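Local atomic coordinates of particle-associated lyase (Acinetobacter bacteriophage AP22, PDB entry 4Y9V), a protein that probably cleaves the capsular polysaccharide of Acinetobacter baumannii as a lyase, serving as the tailspike with which the phage binds and degrades the host capsule. Residues Ala271-Asn274 with Thr275-Gly279; Ile367-Arg370 with Glu371-Cys375; Phe386-Asn390 with Asn391-Thr395. All blocks are in the same frame, centred on the assembly; numbering follows the deposited sequence. Where two conformers were deposited one is given.

Contact 1: residues Ala271-Asn274 with Thr275-Gly279. With 49S (2-acetamido-2-deoxy-beta-D-mannopyranuronic acid), chain B; SO4 (sulfate ion), chain K.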
ATOM      1  N   ALA A 271      -8.675  31.486  -8.095  1.00  5.57           N
ATOM      2  CA  ALA A 271      -9.490  32.658  -7.855  1.00  5.73           C
ATOM      3  C   ALA A 271      -9.267  33.161  -6.433  1.00  5.96           C
ATOM      4  O   ALA A 271      -8.788  32.452  -5.571  1.00  6.35           O
ATOM      5  CB  ALA A 271     -10.953  32.296  -8.076  1.00  6.29           C
ATOM      6  N   PRO A 272      -9.698  34.413  -6.165  1.00  6.78           N
ATOM      7  CA  PRO A 272      -9.725  34.895  -4.791  1.00  7.41           C
ATOM      8  C   PRO A 272     -10.506  33.949  -3.927  1.00  6.93           C
ATOM      9  O   PRO A 272     -11.504  33.335  -4.347  1.00  6.78           O
ATOM     10  CB  PRO A 272     -10.394  36.266  -4.917  1.00  8.98           C
ATOM     11  CG  PRO A 272     -10.048  36.722  -6.323  1.00  9.69           C
ATOM     12  CD  PRO A 272     -10.132  35.441  -7.129  1.00  8.23           C
ATOM     13  N   ALA A 273     -10.108  33.836  -2.666  1.00  8.26           N
ATOM     14  CA  ALA A 273     -10.766  32.901  -1.758  1.00  8.25           C
ATOM     15  C   ALA A 273     -12.241  33.165  -1.606  1.00  7.86           C
ATOM     16  O   ALA A 273     -12.702  34.305  -1.418  1.00  9.83           O
ATOM     17  CB  ALA A 273     -10.014  32.964  -0.418  1.00 12.64           C
ATOM     18  N   ASN A 274     -13.006  32.083  -1.641  1.00  7.19           N
ATOM     19  CA  ASN A 274     -14.422  32.059  -1.441  1.00  7.51           C
ATOM     20  C   ASN A 274     -14.763  30.798  -0.622  1.00  7.58           C
ATOM     21  O   ASN A 274     -13.908  30.244   0.060  1.00  8.95           O
ATOM     22  CB  ASN A 274     -15.177  32.239  -2.777  1.00  7.42           C
ATOM     23  CG  ASN A 274     -14.875  31.165  -3.802  1.00  6.69           C
ATOM     24  OD1 ASN A 274     -14.994  29.954  -3.527  1.00  7.31           O
ATOM     25  ND2 ASN A 274     -14.502  31.565  -4.995  1.00  6.58           N
ATOM     26  N   THR A 275     -16.002  30.302  -0.673  0.78  7.25           N
ATOM     27  CA  THR A 275     -16.399  29.147   0.089  0.78  7.81           C
ATOM     28  C   THR A 275     -15.908  27.825  -0.497  0.78  6.39           C
ATOM     29  O   THR A 275     -15.968  26.784   0.197  0.78  8.34           O
ATOM     30  CB  THR A 275     -17.949  29.120   0.280  0.78  8.73           C
ATOM     31  OG1 THR A 275     -18.604  29.247  -1.018  0.78  9.76           O
ATOM     32  CG2 THR A 275     -18.416  30.217   1.200  0.78 12.99           C
ATOM     33  N   LEU A 276     -15.460  27.814  -1.741  1.00  5.81           N
ATOM     34  CA  LEU A 276     -14.978  26.604  -2.385  1.00  5.40           C
ATOM     35  C   LEU A 276     -13.485  26.800  -2.705  1.00  4.96           C
ATOM     36  O   LEU A 276     -12.641  26.681  -1.838  1.00  5.25           O
ATOM     37  CB  LEU A 276     -15.841  26.165  -3.569  1.00  5.55           C
ATOM     38  CG  LEU A 276     -17.215  25.508  -3.228  1.00  6.17           C
ATOM     39  CD1 LEU A 276     -18.226  26.510  -2.720  1.00  7.39           C
ATOM     40  CD2 LEU A 276     -17.747  24.750  -4.444  1.00  7.03           C
ATOM     41  N   ASN A 277     -13.190  27.070  -3.999  1.00  4.82           N
ATOM     42  CA  ASN A 277     -11.845  27.140  -4.564  1.00  4.68           C
ATOM     43  C   ASN A 277     -11.184  25.757  -4.583  1.00  4.77           C
ATOM     44  O   ASN A 277     -10.240  25.475  -3.864  1.00  5.72           O
ATOM     45  CB  ASN A 277     -10.877  28.090  -3.851  1.00  5.34           C
ATOM     46  CG  ASN A 277     -11.377  29.498  -3.675  1.00  5.46           C
ATOM     47  OD1 ASN A 277     -11.760  29.857  -2.565  1.00  7.31           O
ATOM     48  ND2 ASN A 277     -11.328  30.299  -4.725  1.00  6.07           N
ATOM     49  N   TYR A 278     -11.729  24.887  -5.445  1.00  4.78           N
ATOM     50  CA  TYR A 278     -11.308  23.497  -5.498  1.00  4.94           C
ATOM     51  C   TYR A 278     -10.712  23.204  -6.874  1.00  4.81           C
ATOM     52  O   TYR A 278     -11.244  23.629  -7.896  1.00  6.19           O
ATOM     53  CB  TYR A 278     -12.489  22.567  -5.244  1.00  5.01           C
ATOM     54  CG  TYR A 278     -13.214  22.815  -3.940  1.00  5.21           C
ATOM     55  CD1 TYR A 278     -12.600  23.327  -2.812  1.00  4.97           C
ATOM     56  CD2 TYR A 278     -14.559  22.480  -3.821  1.00  5.68           C
ATOM     57  CE1 TYR A 278     -13.297  23.491  -1.609  1.00  5.22           C
ATOM     58  CE2 TYR A 278     -15.242  22.602  -2.615  1.00  5.94           C
ATOM     59  CZ  TYR A 278     -14.610  23.102  -1.508  1.00  5.61           C
ATOM     60  OH  TYR A 278     -15.350  23.206  -0.360  1.00  6.39           O
ATOM     61  N   GLY A 279      -9.603  22.464  -6.920  1.00  4.82           N
ATOM     62  CA  GLY A 279      -9.090  22.045  -8.235  1.00  4.82           C
ATOM     63  C   GLY A 279     -10.041  21.046  -8.891  1.00  4.58           C
ATOM     64  O   GLY A 279     -10.622  21.316  -9.942  1.00  5.48           O
TER
HETATM   65  C8  49S B   1     -19.516  19.329   1.421  1.00  6.02           C
HETATM   66  C7  49S B   1     -18.864  20.329   0.491  1.00  5.48           C
HETATM   67  O7  49S B   1     -18.038  19.962  -0.372  1.00  5.81           O
HETATM   68  N2  49S B   1     -19.226  21.612   0.651  1.00  5.46           N
HETATM   69  C2  49S B   1     -18.651  22.704  -0.108  1.00  5.40           C
HETATM   70  C3  49S B   1     -19.612  23.249  -1.168  1.00  5.63           C
HETATM   71  O3  49S B   1     -19.989  22.227  -2.091  1.00  6.07           O
HETATM   72  C1  49S B   1     -18.278  23.833   0.833  1.00  5.48           C
HETATM   73  O1  49S B   1     -17.438  23.406   1.867  1.00  5.80           O
HETATM   74  O5  49S B   1     -19.456  24.319   1.476  1.00  5.65           O
HETATM   75  C5  49S B   1     -20.331  24.957   0.528  1.00  5.87           C
HETATM   76  C6  49S B   1     -21.495  25.556   1.289  1.00  6.62           C
HETATM   77  O6A 49S B   1     -22.037  24.873   2.194  1.00  7.19           O
HETATM   78  O6B 49S B   1     -21.860  26.707   0.942  1.00  8.09           O
HETATM   79  C4  49S B   1     -20.804  23.946  -0.518  1.00  5.64           C
HETATM   80  O4  49S B   1     -21.540  24.766  -1.433  1.00  6.29           O
HETATM   81  S   SO4 K 809     -14.089  23.607   3.374  0.80  6.01           S
HETATM   82  O1  SO4 K 809     -15.379  23.089   3.801  1.00  8.21           O
HETATM   83  O2  SO4 K 809     -13.013  22.803   3.981  1.00  9.44           O
HETATM   84  O3  SO4 K 809     -14.014  24.997   3.855  1.00  9.85           O
HETATM   85  O4  SO4 K 809     -13.880  23.603   1.906  1.00  7.53           O
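The carboxamides of Asn-274 and Asn-277 lie nearly parallel but offset, their planes 18° apart, and each grips backbone near the other. Asn-277 OD1 accepts the backbone N of Asn-274 at 2.7 Å. That donor lies in the carbonyl plane, on a lone pair. Asn-277 ND2 donates to Pro-272 O at 3.1 Å, reaching it from above the carbonyl plane. The same ND2 also bonds Asn-269 OD1, which helps fix the rotation of the amide. Asn-274 OD1 takes the N-H of Leu-276 at 2.8 Å, nearly straight at 161°. Asn-274 CG sits between the backbone N and the carbonyl carbon (chi1 60°), which turns the amide back over the following residues. Asn-274 ND2 is held by Lys-248 O.

These bonds probably help set the course of the chain that carries Leu-276 and Tyr-278 to the N-acetylmannosaminuronic acid residue (49S) of the bound glycan. Leu-276 CD1 packs on 49S C3 at 3.9 Å. Tyr-278 OH accepts a hydrogen bond from 49S O1 at 3.1 Å. It donates to O4 of a sulfate, probably from the crystallisation liquor, at 2.7 Å. The sulfate oxygen lies at the ring edge, while Leu-276 CA covers part of one ring face. Arg-166, Gln-281 and His-337 also bind this sugar. The arrangement is a turn held by two asparagine side chains, leading into strand 278-283 on the glycan-binding face of a pectin lyase-like beta-helix.

Contact 2: residues Ile367-Arg370 with Glu371-Cys375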
ATOM      1  N   ILE A 367       3.087  14.782   4.659  1.00  4.66           N
ATOM      2  CA  ILE A 367       2.107  15.755   5.127  1.00  4.74           C
ATOM      3  C   ILE A 367       2.850  16.905   5.797  1.00  4.75           C
ATOM      4  O   ILE A 367       3.493  16.737   6.827  1.00  5.59           O
ATOM      5  CB  ILE A 367       1.077  15.146   6.097  1.00  5.20           C
ATOM      6  CG1 ILE A 367       0.414  13.891   5.493  1.00  5.71           C
ATOM      7  CG2 ILE A 367       0.046  16.210   6.467  1.00  6.27           C
ATOM      8  CD1 ILE A 367      -0.504  13.168   6.420  1.00  7.36           C
ATOM      9  N   TYR A 368       2.739  18.090   5.170  0.51  4.94           N
ATOM     10  CA  TYR A 368       3.357  19.294   5.688  0.51  4.56           C
ATOM     11  C   TYR A 368       2.430  20.012   6.674  0.51  4.44           C
ATOM     12  O   TYR A 368       1.233  20.164   6.444  0.51  5.43           O
ATOM     13  CB  TYR A 368       3.735  20.282   4.579  0.51  5.68           C
ATOM     14  CG  TYR A 368       4.779  19.742   3.640  0.51  5.45           C
ATOM     15  CD1 TYR A 368       6.130  19.769   3.890  0.51  5.86           C
ATOM     16  CD2 TYR A 368       4.346  19.201   2.456  0.51  8.49           C
ATOM     17  CE1 TYR A 368       7.084  19.242   2.990  0.51  6.85           C
ATOM     18  CE2 TYR A 368       5.233  18.681   1.550  0.51 10.09           C
ATOM     19  CZ  TYR A 368       6.584  18.699   1.831  0.51  8.98           C
ATOM     20  OH  TYR A 368       7.470  18.198   0.900  0.51 13.00           O
ATOM     21  N   GLU A 369       3.015  20.511   7.745  1.00  4.81           N
ATOM     22  CA  GLU A 369       2.270  21.263   8.730  1.00  4.82           C
ATOM     23  C   GLU A 369       1.749  22.553   8.119  1.00  4.95           C
ATOM     24  O   GLU A 369       2.472  23.233   7.374  1.00  5.74           O
ATOM     25  CB  GLU A 369       3.203  21.591   9.905  1.00  5.39           C
ATOM     26  CG  GLU A 369       2.445  22.086  11.125  1.00  5.47           C
ATOM     27  CD  GLU A 369       3.291  22.579  12.279  1.00  5.46           C
ATOM     28  OE1 GLU A 369       4.491  22.839  12.101  1.00  7.90           O
ATOM     29  OE2 GLU A 369       2.676  22.757  13.347  1.00  6.06           O
ATOM     30  N   ARG A 370       0.525  22.950   8.462  1.00  4.59           N
ATOM     31  CA  ARG A 370       0.042  24.278   8.079  1.00  4.68           C
ATOM     32  C   ARG A 370       0.756  25.356   8.901  1.00  4.72           C
ATOM     33  O   ARG A 370       1.284  25.109  10.006  1.00  5.23           O
ATOM     34  CB  ARG A 370      -1.475  24.400   8.227  1.00  4.72           C
ATOM     35  CG  ARG A 370      -1.994  24.370   9.677  1.00  4.78           C
ATOM     36  CD  ARG A 370      -3.390  24.913   9.782  1.00  5.25           C
ATOM     37  NE  ARG A 370      -3.785  24.904  11.191  1.00  5.61           N
ATOM     38  CZ  ARG A 370      -4.942  25.350  11.663  1.00  7.32           C
ATOM     39  NH1 ARG A 370      -5.839  25.880  10.838  1.00  9.40           N
ATOM     40  NH2 ARG A 370      -5.211  25.258  12.941  1.00  8.49           N
ATOM     41  N   GLU A 371       0.742  26.584   8.400  1.00  5.02           N
ATOM     42  CA  GLU A 371       1.310  27.711   9.129  1.00  5.49           C
ATOM     43  C   GLU A 371       0.652  27.901  10.478  1.00  5.38           C
ATOM     44  O   GLU A 371       1.304  28.290  11.460  1.00  6.66           O
ATOM     45  CB  GLU A 371       1.246  28.996   8.311  1.00  6.13           C
ATOM     46  CG  GLU A 371       2.041  28.929   6.997  1.00  7.17           C
ATOM     47  CD  GLU A 371       3.499  28.614   7.221  1.00  8.89           C
ATOM     48  OE1 GLU A 371       4.196  29.389   7.930  1.00 13.65           O
ATOM     49  OE2 GLU A 371       3.996  27.568   6.806  1.00 10.49           O
ATOM     50  N   GLY A 372      -0.659  27.627  10.538  1.00  5.27           N
ATOM     51  CA  GLY A 372      -1.450  27.793  11.743  1.00  5.63           C
ATOM     52  C   GLY A 372      -1.337  26.666  12.779  1.00  5.25           C
ATOM     53  O   GLY A 372      -2.110  26.688  13.742  1.00  6.23           O
ATOM     54  N   GLN A 373      -0.403  25.760  12.581  1.00  5.18           N
ATOM     55  CA  GLN A 373      -0.039  24.621  13.440  1.00  5.03           C
ATOM     56  C   GLN A 373      -0.867  23.372  13.119  1.00  4.85           C
ATOM     57  O   GLN A 373      -2.086  23.426  12.913  1.00  5.16           O
ATOM     58  CB  GLN A 373      -0.154  24.860  14.943  1.00  5.63           C
ATOM     59  CG  GLN A 373       0.638  26.066  15.436  1.00  6.11           C
ATOM     60  CD  GLN A 373       0.842  26.026  16.923  1.00  6.81           C
ATOM     61  OE1 GLN A 373       0.267  25.190  17.644  1.00  7.57           O
ATOM     62  NE2 GLN A 373       1.664  26.946  17.434  1.00  8.65           N
ATOM     63  N   GLY A 374      -0.179  22.244  13.165  1.00  4.83           N
ATOM     64  CA  GLY A 374      -0.785  20.932  13.004  1.00  4.94           C
ATOM     65  C   GLY A 374      -0.705  20.434  11.561  1.00  4.48           C
ATOM     66  O   GLY A 374      -0.637  21.188  10.598  1.00  4.68           O
ATOM     67  N   CYS A 375      -0.744  19.076  11.427  1.00  4.63           N
ATOM     68  CA  CYS A 375      -0.747  18.411  10.142  1.00  4.40           C
ATOM     69  C   CYS A 375      -2.087  17.855   9.705  1.00  4.27           C
ATOM     70  O   CYS A 375      -2.379  17.852   8.503  1.00  4.76           O
ATOM     71  CB  CYS A 375       0.267  17.266  10.137  1.00  4.66           C
ATOM     72  SG  CYS A 375       2.011  17.818  10.066  1.00  5.44           S
TER
HETATM   73  O   HOH W   1       2.642  25.476   5.756  1.00  8.56           O
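Arg-370 has CG between its backbone N and carbonyl carbon (chi1 68°), and its chain then runs extended to NE. This course folds the side chain back across the turn that Arg-370 itself opens. Arg-370 NE donates a hydrogen bond to Gln-373 O at 2.8 Å, with the oxygen close to the guanidinium plane. Gly-372 CA lies over one face of the guanidinium. Glu-369 takes a different course. Its CG is opposite the backbone N (chi1 -166°), and the extended chain brings Glu-369 OE2 to Gly-374 N, a hydrogen bond of 2.9 Å. OE2 uses its anti lone pair there. Thr-397 OG1 is a further partner of OE2, and Lys-396 N bonds OE1, which holds the carboxylate at both oxygens.

Two backbone bonds draw Gln-373 and Gly-374 back to Arg-370. Arg-370 N donates to Gly-374 O at 3.0 Å. Gln-373 N donates to Arg-370 O at 3.1 Å and closes the turn. Gly-374 adopts a conformation in which a beta carbon would collide with the carbonyl oxygen of Gln-373.

At the buried end, Ile-367 CG2 packs against Cys-375 CB at 3.8 Å. Cys-375 SG rests 3.7 Å from both N and CA of Glu-369. On the outer side, a water lies 2.8 Å from Glu-369 O and also reaches Glu-371 OE2. Glu-371 OE1 forms a salt bridge with Lys-396 NZ, and the guanidinium of Arg-370 makes a cation-pi contact with Trp-402.

The arrangement is a type I beta turn from Arg-370 to Gln-373. It links strand 366-368 to strand 376-378 and so joins two faces of the pectin lyase-like beta-helix.

Contact 3: residues Phe386-Asn390 with Asn391-Thr395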
ATOM      1  N   PHE A 386      -9.955   6.653  12.202  1.00  5.37           N
ATOM      2  CA  PHE A 386      -9.152   7.664  11.512  1.00  5.43           C
ATOM      3  C   PHE A 386      -7.717   7.109  11.491  1.00  5.34           C
ATOM      4  O   PHE A 386      -7.031   7.161  12.517  1.00  6.29           O
ATOM      5  CB  PHE A 386      -9.252   8.989  12.203  1.00  5.73           C
ATOM      6  CG  PHE A 386     -10.635   9.582  12.142  1.00  5.69           C
ATOM      7  CD1 PHE A 386     -11.606   9.287  13.114  1.00  6.84           C
ATOM      8  CD2 PHE A 386     -10.994  10.451  11.126  1.00  5.97           C
ATOM      9  CE1 PHE A 386     -12.844   9.860  13.034  1.00  7.54           C
ATOM     10  CE2 PHE A 386     -12.243  11.030  11.046  1.00  6.55           C
ATOM     11  CZ  PHE A 386     -13.175  10.748  12.008  1.00  6.55           C
ATOM     12  N   LYS A 387      -7.334   6.521  10.376  1.00  4.85           N
ATOM     13  CA  LYS A 387      -6.094   5.752  10.283  1.00  4.93           C
ATOM     14  C   LYS A 387      -4.992   6.595   9.647  1.00  4.24           C
ATOM     15  O   LYS A 387      -5.170   7.153   8.557  1.00  4.82           O
ATOM     16  CB  LYS A 387      -6.299   4.497   9.433  1.00  6.39           C
ATOM     17  CG  LYS A 387      -7.272   3.493   9.995  1.00  9.52           C
ATOM     18  CD  LYS A 387      -7.603   2.327   9.090  1.00 16.03           C
ATOM     19  CE  LYS A 387      -6.497   1.391   8.938  1.00 18.23           C
ATOM     20  NZ  LYS A 387      -6.688   0.024   8.383  1.00 13.75           N
ATOM     21  N   LEU A 388      -3.855   6.666  10.322  1.00  4.40           N
ATOM     22  CA  LEU A 388      -2.686   7.403   9.860  1.00  4.27           C
ATOM     23  C   LEU A 388      -1.519   6.413   9.827  1.00  4.50           C
ATOM     24  O   LEU A 388      -0.881   6.170  10.844  1.00  4.94           O
ATOM     25  CB  LEU A 388      -2.404   8.566  10.782  1.00  4.77           C
ATOM     26  CG  LEU A 388      -3.437   9.694  10.741  1.00  5.15           C
ATOM     27  CD1 LEU A 388      -3.192  10.682  11.845  1.00  6.42           C
ATOM     28  CD2 LEU A 388      -3.423  10.393   9.373  1.00  5.41           C
ATOM     29  N   THR A 389      -1.275   5.827   8.651  1.00  4.79           N
ATOM     30  CA  THR A 389      -0.452   4.646   8.549  1.00  4.80           C
ATOM     31  C   THR A 389       0.842   4.986   7.819  1.00  4.59           C
ATOM     32  O   THR A 389       0.836   5.254   6.608  1.00  4.97           O
ATOM     33  CB  THR A 389      -1.205   3.528   7.841  1.00  5.71           C
ATOM     34  OG1 THR A 389      -2.492   3.426   8.432  1.00  7.27           O
ATOM     35  CG2 THR A 389      -0.454   2.211   7.950  1.00  7.82           C
ATOM     36  N   ASN A 390       1.969   4.981   8.531  0.65  4.89           N
ATOM     37  CA  ASN A 390       3.269   5.117   7.879  0.65  5.09           C
ATOM     38  C   ASN A 390       3.430   6.423   7.116  0.65  4.79           C
ATOM     39  O   ASN A 390       4.102   6.450   6.070  0.65  6.04           O
ATOM     40  CB  ASN A 390       3.606   3.904   7.047  0.65  5.89           C
ATOM     41  CG  ASN A 390       5.043   3.514   7.221  0.65  7.36           C
ATOM     42  OD1 ASN A 390       5.857   4.260   7.747  0.65  8.65           O
ATOM     43  ND2 ASN A 390       5.369   2.344   6.739  0.65 10.56           N
ATOM     44  N   ASN A 391       2.883   7.527   7.636  1.00  4.55           N
ATOM     45  CA  ASN A 391       3.107   8.828   7.013  1.00  4.54           C
ATOM     46  C   ASN A 391       4.420   9.446   7.510  1.00  4.56           C
ATOM     47  O   ASN A 391       4.923   9.096   8.575  1.00  5.55           O
ATOM     48  CB  ASN A 391       1.951   9.783   7.326  1.00  4.55           C
ATOM     49  CG  ASN A 391       0.629   9.253   6.830  1.00  4.60           C
ATOM     50  OD1 ASN A 391       0.473   8.850   5.669  1.00  4.98           O
ATOM     51  ND2 ASN A 391      -0.368   9.248   7.723  1.00  4.81           N
ATOM     52  N   THR A 392       4.891  10.423   6.731  1.00  4.66           N
ATOM     53  CA  THR A 392       5.996  11.291   7.126  1.00  4.66           C
ATOM     54  C   THR A 392       5.408  12.696   7.316  1.00  4.57           C
ATOM     55  O   THR A 392       4.757  13.212   6.414  1.00  5.87           O
ATOM     56  CB  THR A 392       7.105  11.286   6.090  1.00  5.83           C
ATOM     57  OG1 THR A 392       7.574   9.940   5.958  1.00  7.99           O
ATOM     58  CG2 THR A 392       8.246  12.163   6.527  1.00  7.65           C
ATOM     59  N   TYR A 393       5.646  13.261   8.483  1.00  4.62           N
ATOM     60  CA  TYR A 393       5.087  14.558   8.858  1.00  4.82           C
ATOM     61  C   TYR A 393       6.223  15.554   8.962  1.00  4.73           C
ATOM     62  O   TYR A 393       7.250  15.266   9.592  1.00  6.50           O
ATOM     63  CB  TYR A 393       4.366  14.474  10.219  1.00  4.94           C
ATOM     64  CG  TYR A 393       3.356  13.350  10.318  1.00  4.84           C
ATOM     65  CD1 TYR A 393       3.759  12.065  10.648  1.00  4.78           C
ATOM     66  CD2 TYR A 393       1.986  13.568  10.095  1.00  5.12           C
ATOM     67  CE1 TYR A 393       2.859  11.013  10.761  1.00  4.90           C
ATOM     68  CE2 TYR A 393       1.080  12.528  10.191  1.00  5.32           C
ATOM     69  CZ  TYR A 393       1.517  11.251  10.525  1.00  4.90           C
ATOM     70  OH  TYR A 393       0.588  10.224  10.560  1.00  5.46           O
ATOM     71  N   TYR A 394       6.044  16.723   8.361  0.64  4.80           N
ATOM     72  CA  TYR A 394       7.090  17.774   8.390  0.64  5.54           C
ATOM     73  C   TYR A 394       6.547  18.942   9.153  0.64  5.70           C
ATOM     74  O   TYR A 394       5.615  19.606   8.658  0.64  7.74           O
ATOM     75  CB  TYR A 394       7.445  18.149   6.952  0.64  5.86           C
ATOM     76  CG  TYR A 394       8.147  17.066   6.175  0.64  5.94           C
ATOM     77  CD1 TYR A 394       9.490  16.840   6.439  0.64  6.97           C
ATOM     78  CD2 TYR A 394       7.532  16.235   5.259  0.64  6.88           C
ATOM     79  CE1 TYR A 394      10.204  15.847   5.769  0.64  8.00           C
ATOM     80  CE2 TYR A 394       8.236  15.241   4.607  0.64  7.38           C
ATOM     81  CZ  TYR A 394       9.576  15.054   4.865  0.64  6.92           C
ATOM     82  OH  TYR A 394      10.264  14.044   4.217  0.64  9.48           O
ATOM     83  N   THR A 395       7.044  19.234  10.340  1.00  5.89           N
ATOM     84  CA  THR A 395       6.566  20.285  11.212  1.00  5.54           C
ATOM     85  C   THR A 395       7.666  21.269  11.536  1.00  5.84           C
ATOM     86  O   THR A 395       8.856  20.968  11.453  1.00  6.59           O
ATOM     87  CB  THR A 395       5.949  19.760  12.538  1.00  6.07           C
ATOM     88  OG1 THR A 395       6.995  19.343  13.438  1.00  6.38           O
ATOM     89  CG2 THR A 395       4.977  18.631  12.296  1.00  7.94           C
TER
HETATM   90  O   HOH W   2       1.591   7.675  10.484  1.00  5.58           O
HETATM   91  O   HOH W   3       5.987   7.970   4.752  1.00 11.98           O
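Leu-388 meets Asn-391 and Tyr-393 inside a corner of the parallel beta-helix, where strands 386-389 and 391-394 stand at 86° on different faces. Van der Waals contacts come first: Leu-388 CB lies 3.4 Å from the hydroxyl oxygen Tyr-393 OH. Leu-388 CD2 lies 3.7 Å from Asn-391 ND2. The leucine crosses both partners at about a right angle.

Direct polar bonds fix the asparagine. Asn-391 ND2 donates to Tyr-393 OH at 3.1 Å, with the oxygen in the amide plane. ND2 also bonds Tyr-362 O, and OD1 accepts Cys-365 N. This buried amide is thus tied to the coil before it. Asn-391 CG stands opposite the carbonyl carbon (chi1 -60°), which helps turn the amide back toward Leu-388.

Across the subunit interface, Asn-390 OD1 bonds Lys-387 NZ of the second subunit. Lys-387 of this chain pairs likewise with Asn-390 of the third subunit.

Two waters bridge the corner. One joins Asn-390 O to Thr-392 OG1. The other accepts Asn-391 N at 3.1 Å, lies 2.7 Å from Tyr-393 OH, and donates a weak bond to Leu-388 O at 2.9 Å.

How the contacts relate
All three contacts are local turns or corners within the pectin lyase-like beta-helix, and all are partly buried. Contact 2 lies on strand 366-368 and contact 3 on its parallel neighbour 391-394. They meet through probable backbone hydrogen bonds, and both touch the second subunit. Ile-367 and Cys-375 of contact 2 are buried, as are Leu-388, Asn-391 and Tyr-393 of contact 3. Glu-371, Pro-272, Ala-273 and Thr-275 are exposed. Contact 1 stands apart, its nearest atoms about 14 Å from contact 2, and alone holds glycan-pocket residues. There asparagine amides bind backbone. Contact 2 binds backbone with charged side chains. Contact 3 joins a buried asparagine-tyrosine hydrogen bond, a leucine against both, and two waters.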